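Local coordinates for prophenoloxidase b (Marsupenaeus japonicus, PDB 3WKY), which probably oxidises monophenols and o-diphenols, once activated, at a type 3 dicopper centre, being the hemolymph prophenoloxidase of a crustacean, at residues A[52-64]-A[75-87]. Residues are numbered along the deposited sequence; the frame is centred on the assembly and turned at random.
Sequences ELKAKLGSALSIP and QHSQAVKDLSKVF
Ile63 covers one face of the His76 imidazole in a CH-pi contact, its CG2 4.0 Å from the ring centroid and shifted toward the CE1–NE2 rim, while Ile63 CD1 approaches CD2. The ring of Phe70 also meets this imidazole, the planes about 40° apart. On the same isoleucine, CG1 presses against Ala79 CB at 3.5 Å. The carboxylate of Asp82 is a second flat group, and its two oxygens divide the work. OD2 accepts two bonds from Ser59: the backbone N reaches its anti side at 2.8 Å, 21° out of plane, and Ser59 OG comes from well above the plane at 2.7 Å. With chi1 at 65°, that hydroxyl sits between its own backbone N and carbonyl carbon, turned back toward the oxygen its N-H already holds. OD1 takes a bond from Gln78 NE2 on its syn side, tilted out of the carboxylate plane, and with the Ser59 bonds this helps set the carboxylate's rotation. This is the hemocyanin-type all-alpha domain, where the irregular chain 52-64, including a type II' turn from Leu57 to Ala60, runs antiparallel along helix 74-89. The backbones draw closest at Ala60 and Ala79, whose CA atoms lie 4.2 Å apart; Ala60 CB turns to Leu83 CB. At the start of the turn, Leu57 CD2 touches both Leu83 CD1, lying side by side with it, and Val86 CG2; helix 93-103 packs on Leu57 and helix 109-122 on Leu83. Two waters bridge the segments, one donating to Lys56 O and Asp82 O, the other to Ser59 OG and Gln75 O.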
ATOM      1  N   GLU A  52       2.191 -55.610 -26.811  1.00 49.99           N
ATOM      2  CA  GLU A  52       2.046 -56.313 -25.540  1.00 54.55           C
ATOM      3  C   GLU A  52       2.733 -55.550 -24.410  1.00 51.49           C
ATOM      4  O   GLU A  52       2.239 -55.511 -23.283  1.00 47.29           O
ATOM      5  CB  GLU A  52       2.628 -57.724 -25.634  1.00 55.66           C
ATOM      6  CG  GLU A  52       1.921 -58.643 -26.620  1.00 72.70           C
ATOM      7  CD  GLU A  52       2.560 -60.020 -26.690  1.00 86.41           C
ATOM      8  OE1 GLU A  52       2.707 -60.665 -25.629  1.00 80.51           O
ATOM      9  OE2 GLU A  52       2.924 -60.453 -27.805  1.00 87.42           O
ATOM     10  N   LEU A  53       3.884 -54.959 -24.718  1.00 45.45           N
ATOM     11  CA  LEU A  53       4.601 -54.132 -23.757  1.00 42.86           C
ATOM     12  C   LEU A  53       3.854 -52.822 -23.526  1.00 43.21           C
ATOM     13  O   LEU A  53       3.634 -52.418 -22.385  1.00 39.71           O
ATOM     14  CB  LEU A  53       6.022 -53.846 -24.245  1.00 44.84           C
ATOM     15  CG  LEU A  53       6.895 -53.019 -23.297  1.00 37.19           C
ATOM     16  CD1 LEU A  53       6.947 -53.668 -21.916  1.00 34.92           C
ATOM     17  CD2 LEU A  53       8.296 -52.848 -23.863  1.00 35.80           C
ATOM     18  N   LYS A  54       3.455 -52.174 -24.619  1.00 41.01           N
ATOM     19  CA  LYS A  54       2.751 -50.897 -24.559  1.00 42.32           C
ATOM     20  C   LYS A  54       1.493 -50.969 -23.694  1.00 45.60           C
ATOM     21  O   LYS A  54       1.175 -50.029 -22.964  1.00 39.63           O
ATOM     22  CB  LYS A  54       2.391 -50.423 -25.974  1.00 40.87           C
ATOM     23  CG  LYS A  54       1.602 -49.124 -26.013  1.00 46.24           C
ATOM     24  CD  LYS A  54       1.274 -48.705 -27.443  1.00 57.44           C
ATOM     25  CE  LYS A  54       0.347 -47.492 -27.473  1.00 69.66           C
ATOM     26  NZ  LYS A  54      -1.001 -47.797 -26.904  1.00 73.64           N
ATOM     27  N   ALA A  55       0.792 -52.095 -23.765  1.00 38.62           N
ATOM     28  CA  ALA A  55      -0.435 -52.279 -22.998  1.00 39.84           C
ATOM     29  C   ALA A  55      -0.164 -52.332 -21.491  1.00 31.10           C
ATOM     30  O   ALA A  55      -1.076 -52.149 -20.688  1.00 37.57           O
ATOM     31  CB  ALA A  55      -1.149 -53.543 -23.448  1.00 38.85           C
ATOM     32  N   LYS A  56       1.083 -52.600 -21.118  1.00 34.14           N
ATOM     33  CA  LYS A  56       1.454 -52.727 -19.715  1.00 39.82           C
ATOM     34  C   LYS A  56       1.960 -51.416 -19.126  1.00 37.13           C
ATOM     35  O   LYS A  56       2.209 -51.339 -17.924  1.00 30.04           O
ATOM     36  CB  LYS A  56       2.576 -53.754 -19.553  1.00 35.40           C
ATOM     37  CG  LYS A  56       2.202 -55.205 -19.766  1.00 44.00           C
ATOM     38  CD  LYS A  56       3.457 -56.059 -19.612  1.00 45.53           C
ATOM     39  CE  LYS A  56       3.159 -57.544 -19.643  1.00 54.02           C
ATOM     40  NZ  LYS A  56       4.432 -58.316 -19.570  1.00 52.58           N
ATOM     41  N   LEU A  57       2.131 -50.400 -19.966  1.00 29.61           N
ATOM     42  CA  LEU A  57       2.909 -49.223 -19.568  1.00 33.32           C
ATOM     43  C   LEU A  57       2.134 -48.143 -18.812  1.00 30.84           C
ATOM     44  O   LEU A  57       2.728 -47.161 -18.372  1.00 33.61           O
ATOM     45  CB  LEU A  57       3.642 -48.620 -20.771  1.00 32.62           C
ATOM     46  CG  LEU A  57       4.809 -49.461 -21.286  1.00 32.98           C
ATOM     47  CD1 LEU A  57       5.397 -48.874 -22.561  1.00 39.66           C
ATOM     48  CD2 LEU A  57       5.883 -49.598 -20.215  1.00 35.53           C
ATOM     49  N   GLY A  58       0.828 -48.331 -18.644  1.00 28.97           N
ATOM     50  CA  GLY A  58       0.011 -47.350 -17.955  1.00 31.33           C
ATOM     51  C   GLY A  58       0.122 -45.974 -18.592  1.00 36.92           C
ATOM     52  O   GLY A  58      -0.056 -45.831 -19.801  1.00 32.28           O
ATOM     53  N   SER A  59       0.442 -44.963 -17.788  1.00 29.05           N
ATOM     54  CA  SER A  59       0.517 -43.592 -18.283  1.00 32.13           C
ATOM     55  C   SER A  59       1.941 -43.179 -18.643  1.00 31.04           C
ATOM     56  O   SER A  59       2.186 -42.010 -18.940  1.00 29.58           O
ATOM     57  CB  SER A  59      -0.036 -42.620 -17.240  1.00 32.04           C
ATOM     58  OG  SER A  59       0.783 -42.621 -16.075  1.00 28.57           O
ATOM     59  N   ALA A  60       2.872 -44.132 -18.622  1.00 26.61           N
ATOM     60  CA  ALA A  60       4.293 -43.820 -18.828  1.00 22.54           C
ATOM     61  C   ALA A  60       4.592 -42.996 -20.080  1.00 29.77           C
ATOM     62  O   ALA A  60       5.459 -42.118 -20.065  1.00 28.60           O
ATOM     63  CB  ALA A  60       5.128 -45.095 -18.828  1.00 28.62           C
ATOM     64  N   LEU A  61       3.877 -43.283 -21.163  1.00 28.95           N
ATOM     65  CA  LEU A  61       4.151 -42.645 -22.449  1.00 31.84           C
ATOM     66  C   LEU A  61       3.509 -41.266 -22.584  1.00 34.58           C
ATOM     67  O   LEU A  61       3.770 -40.556 -23.552  1.00 38.56           O
ATOM     68  CB  LEU A  61       3.680 -43.548 -23.596  1.00 33.85           C
ATOM     69  CG  LEU A  61       4.679 -44.536 -24.205  1.00 42.79           C
ATOM     70  CD1 LEU A  61       5.473 -45.260 -23.146  1.00 42.49           C
ATOM     71  CD2 LEU A  61       3.952 -45.542 -25.094  1.00 44.36           C
ATOM     72  N   SER A  62       2.669 -40.894 -21.623  1.00 33.98           N
ATOM     73  CA  SER A  62       1.938 -39.625 -21.692  1.00 32.95           C
ATOM     74  C   SER A  62       2.813 -38.383 -21.481  1.00 35.54           C
ATOM     75  O   SER A  62       2.403 -37.273 -21.813  1.00 30.76           O
ATOM     76  CB  SER A  62       0.788 -39.610 -20.685  1.00 32.23           C
ATOM     77  OG  SER A  62       1.268 -39.504 -19.355  1.00 36.16           O
ATOM     78  N   ILE A  63       4.005 -38.558 -20.923  1.00 28.24           N
ATOM     79  CA  ILE A  63       4.894 -37.417 -20.722  1.00 27.66           C
ATOM     80  C   ILE A  63       5.741 -37.213 -21.970  1.00 32.23           C
ATOM     81  O   ILE A  63       6.501 -38.097 -22.360  1.00 31.18           O
ATOM     82  CB  ILE A  63       5.814 -37.598 -19.493  1.00 26.74           C
ATOM     83  CG1 ILE A  63       5.007 -38.068 -18.279  1.00 26.33           C
ATOM     84  CG2 ILE A  63       6.583 -36.304 -19.204  1.00 24.72           C
ATOM     85  CD1 ILE A  63       3.857 -37.171 -17.887  1.00 29.76           C
ATOM     86  N   PRO A  64       5.611 -36.041 -22.605  1.00 32.75           N
ATOM     87  CA  PRO A  64       6.342 -35.772 -23.851  1.00 33.44           C
ATOM     88  C   PRO A  64       7.851 -35.663 -23.645  1.00 32.83           C
ATOM     89  O   PRO A  64       8.309 -35.255 -22.574  1.00 27.50           O
ATOM     90  CB  PRO A  64       5.781 -34.414 -24.303  1.00 29.15           C
ATOM     91  CG  PRO A  64       5.270 -33.771 -23.040  1.00 33.70           C
ATOM     92  CD  PRO A  64       4.754 -34.913 -22.196  1.00 27.37           C
ATOM     93  N   GLN A  75       0.952 -35.972 -12.264  1.00 24.45           N
ATOM     94  CA  GLN A  75       0.975 -36.688 -13.530  0.57 24.38           C
ATOM     95  C   GLN A  75       2.366 -37.255 -13.835  1.00 26.14           C
ATOM     96  O   GLN A  75       2.488 -38.407 -14.274  1.00 22.98           O
ATOM     97  CB  GLN A  75       0.470 -35.789 -14.669  0.57 26.35           C
ATOM     98  CG  GLN A  75      -1.032 -35.504 -14.609  0.57 25.38           C
ATOM     99  CD  GLN A  75      -1.400 -34.269 -13.781  0.57 38.23           C
ATOM    100  OE1 GLN A  75      -0.540 -33.593 -13.209  0.57 28.29           O
ATOM    101  NE2 GLN A  75      -2.695 -33.972 -13.722  0.57 42.97           N
ATOM    102  N   HIS A  76       3.408 -36.469 -13.584  1.00 21.32           N
ATOM    103  CA  HIS A  76       4.771 -36.941 -13.810  1.00 19.60           C
ATOM    104  C   HIS A  76       5.118 -38.094 -12.864  1.00 23.63           C
ATOM    105  O   HIS A  76       5.732 -39.075 -13.287  1.00 23.03           O
ATOM    106  CB  HIS A  76       5.794 -35.811 -13.662  1.00 18.41           C
ATOM    107  CG  HIS A  76       5.923 -34.940 -14.875  1.00 19.31           C
ATOM    108  ND1 HIS A  76       7.142 -34.639 -15.445  1.00 20.05           N
ATOM    109  CD2 HIS A  76       4.991 -34.307 -15.629  1.00 24.41           C
ATOM    110  CE1 HIS A  76       6.956 -33.860 -16.495  1.00 22.93           C
ATOM    111  NE2 HIS A  76       5.661 -33.636 -16.626  1.00 21.94           N
ATOM    112  N   SER A  77       4.739 -37.975 -11.595  1.00 21.94           N
ATOM    113  CA  SER A  77       5.044 -39.045 -10.654  0.82 24.24           C
ATOM    114  C   SER A  77       4.293 -40.336 -11.005  1.00 24.25           C
ATOM    115  O   SER A  77       4.857 -41.423 -10.860  1.00 22.14           O
ATOM    116  CB  SER A  77       4.802 -38.622  -9.198  0.82 24.00           C
ATOM    117  OG  SER A  77       3.464 -38.227  -8.992  0.82 26.09           O
ATOM    118  N   GLN A  78       3.058 -40.221 -11.486  1.00 21.08           N
ATOM    119  CA  GLN A  78       2.297 -41.405 -11.876  1.00 26.70           C
ATOM    120  C   GLN A  78       2.965 -42.114 -13.056  1.00 25.09           C
ATOM    121  O   GLN A  78       2.926 -43.340 -13.159  1.00 25.24           O
ATOM    122  CB  GLN A  78       0.844 -41.049 -12.216  1.00 26.99           C
ATOM    123  CG  GLN A  78      -0.067 -42.271 -12.425  1.00 28.37           C
ATOM    124  CD  GLN A  78      -0.225 -43.106 -11.163  1.00 32.57           C
ATOM    125  OE1 GLN A  78      -0.561 -42.586 -10.101  1.00 32.21           O
ATOM    126  NE2 GLN A  78       0.020 -44.406 -11.278  1.00 31.04           N
ATOM    127  N   ALA A  79       3.581 -41.337 -13.944  1.00 22.69           N
ATOM    128  CA  ALA A  79       4.239 -41.892 -15.118  1.00 24.18           C
ATOM    129  C   ALA A  79       5.483 -42.681 -14.721  1.00 29.48           C
ATOM    130  O   ALA A  79       5.739 -43.768 -15.252  1.00 25.12           O
ATOM    131  CB  ALA A  79       4.592 -40.796 -16.103  1.00 27.47           C
ATOM    132  N   VAL A  80       6.261 -42.136 -13.788  1.00 23.95           N
ATOM    133  CA  VAL A  80       7.432 -42.851 -13.287  1.00 24.37           C
ATOM    134  C   VAL A  80       7.001 -44.120 -12.550  1.00 21.08           C
ATOM    135  O   VAL A  80       7.612 -45.188 -12.706  1.00 24.79           O
ATOM    136  CB  VAL A  80       8.311 -41.957 -12.389  1.00 23.81           C
ATOM    137  CG1 VAL A  80       9.334 -42.787 -11.625  1.00 21.65           C
ATOM    138  CG2 VAL A  80       9.028 -40.930 -13.238  1.00 18.79           C
ATOM    139  N   LYS A  81       5.940 -44.010 -11.764  1.00 22.43           N
ATOM    140  CA  LYS A  81       5.430 -45.162 -11.032  1.00 25.53           C
ATOM    141  C   LYS A  81       4.953 -46.247 -12.006  1.00 28.68           C
ATOM    142  O   LYS A  81       5.194 -47.440 -11.790  1.00 25.33           O
ATOM    143  CB  LYS A  81       4.278 -44.741 -10.129  1.00 22.01           C
ATOM    144  CG  LYS A  81       3.763 -45.841  -9.212  1.00 28.19           C
ATOM    145  CD  LYS A  81       2.533 -45.366  -8.441  1.00 24.24           C
ATOM    146  CE  LYS A  81       2.149 -46.373  -7.371  1.00 30.84           C
ATOM    147  NZ  LYS A  81       0.939 -45.940  -6.636  1.00 32.00           N
ATOM    148  N   ASP A  82       4.285 -45.828 -13.077  1.00 23.71           N
ATOM    149  CA  ASP A  82       3.755 -46.772 -14.066  1.00 24.52           C
ATOM    150  C   ASP A  82       4.855 -47.479 -14.868  1.00 25.03           C
ATOM    151  O   ASP A  82       4.760 -48.680 -15.120  1.00 28.90           O
ATOM    152  CB  ASP A  82       2.761 -46.085 -15.011  1.00 25.44           C
ATOM    153  CG  ASP A  82       1.452 -45.719 -14.326  1.00 29.61           C
ATOM    154  OD1 ASP A  82       1.256 -46.117 -13.157  1.00 29.93           O
ATOM    155  OD2 ASP A  82       0.614 -45.036 -14.963  1.00 28.25           O
ATOM    156  N   LEU A  83       5.896 -46.745 -15.261  1.00 24.68           N
ATOM    157  CA  LEU A  83       7.040 -47.338 -15.962  1.00 24.10           C
ATOM    158  C   LEU A  83       7.854 -48.259 -15.057  1.00 30.11           C
ATOM    159  O   LEU A  83       8.207 -49.376 -15.445  1.00 25.88           O
ATOM    160  CB  LEU A  83       7.957 -46.261 -16.541  1.00 26.02           C
ATOM    161  CG  LEU A  83       9.176 -46.757 -17.321  1.00 29.73           C
ATOM    162  CD1 LEU A  83       8.760 -47.703 -18.449  1.00 29.07           C
ATOM    163  CD2 LEU A  83       9.997 -45.594 -17.871  1.00 24.70           C
ATOM    164  N   SER A  84       8.166 -47.791 -13.852  1.00 25.90           N
ATOM    165  CA  SER A  84       8.949 -48.603 -12.930  1.00 24.87           C
ATOM    166  C   SER A  84       8.211 -49.894 -12.585  1.00 23.91           C
ATOM    167  O   SER A  84       8.843 -50.918 -12.330  1.00 26.69           O
ATOM    168  CB  SER A  84       9.293 -47.818 -11.658  1.00 23.03           C
ATOM    169  OG  SER A  84       8.118 -47.440 -10.972  1.00 26.21           O
ATOM    170  N   LYS A  85       6.881 -49.844 -12.578  1.00 23.41           N
ATOM    171  CA  LYS A  85       6.074 -51.021 -12.260  1.00 25.89           C
ATOM    172  C   LYS A  85       6.414 -52.176 -13.201  1.00 34.59           C
ATOM    173  O   LYS A  85       6.572 -53.319 -12.767  1.00 29.16           O
ATOM    174  CB  LYS A  85       4.581 -50.696 -12.341  1.00 30.49           C
ATOM    175  CG  LYS A  85       3.668 -51.925 -12.221  1.00 29.65           C
ATOM    176  CD  LYS A  85       2.208 -51.571 -12.452  1.00 33.73           C
ATOM    177  CE  LYS A  85       1.345 -52.820 -12.594  1.00 44.13           C
ATOM    178  NZ  LYS A  85       1.320 -53.631 -11.350  1.00 39.88           N
ATOM    179  N   VAL A  86       6.544 -51.866 -14.487  1.00 30.72           N
ATOM    180  CA  VAL A  86       6.897 -52.869 -15.481  1.00 30.47           C
ATOM    181  C   VAL A  86       8.320 -53.377 -15.270  1.00 35.67           C
ATOM    182  O   VAL A  86       8.562 -54.582 -15.347  1.00 31.18           O
ATOM    183  CB  VAL A  86       6.716 -52.328 -16.921  1.00 31.63           C
ATOM    184  CG1 VAL A  86       7.102 -53.384 -17.946  1.00 30.93           C
ATOM    185  CG2 VAL A  86       5.282 -51.877 -17.134  1.00 29.14           C
ATOM    186  N   PHE A  87       9.252 -52.463 -14.990  1.00 28.11           N
ATOM    187  CA  PHE A  87      10.642 -52.827 -14.723  1.00 26.56           C
ATOM    188  C   PHE A  87      10.731 -53.738 -13.494  1.00 30.79           C
ATOM    189  O   PHE A  87      11.428 -54.752 -13.498  1.00 29.84           O
ATOM    190  CB  PHE A  87      11.491 -51.582 -14.436  1.00 28.65           C
ATOM    191  CG  PHE A  87      11.742 -50.698 -15.636  1.00 30.08           C
ATOM    192  CD1 PHE A  87      11.432 -51.114 -16.923  1.00 30.58           C
ATOM    193  CD2 PHE A  87      12.322 -49.445 -15.463  1.00 25.71           C
ATOM    194  CE1 PHE A  87      11.680 -50.283 -18.020  1.00 32.44           C
ATOM    195  CE2 PHE A  87      12.576 -48.613 -16.547  1.00 27.60           C
ATOM    196  CZ  PHE A  87      12.256 -49.034 -17.829  1.00 30.96           C
TER
HETATM  197  O   HOH W   1       2.187 -49.549 -15.646  1.00 33.70           O
HETATM  198  O   HOH W   2       0.720 -39.854 -15.707  1.00 27.20           O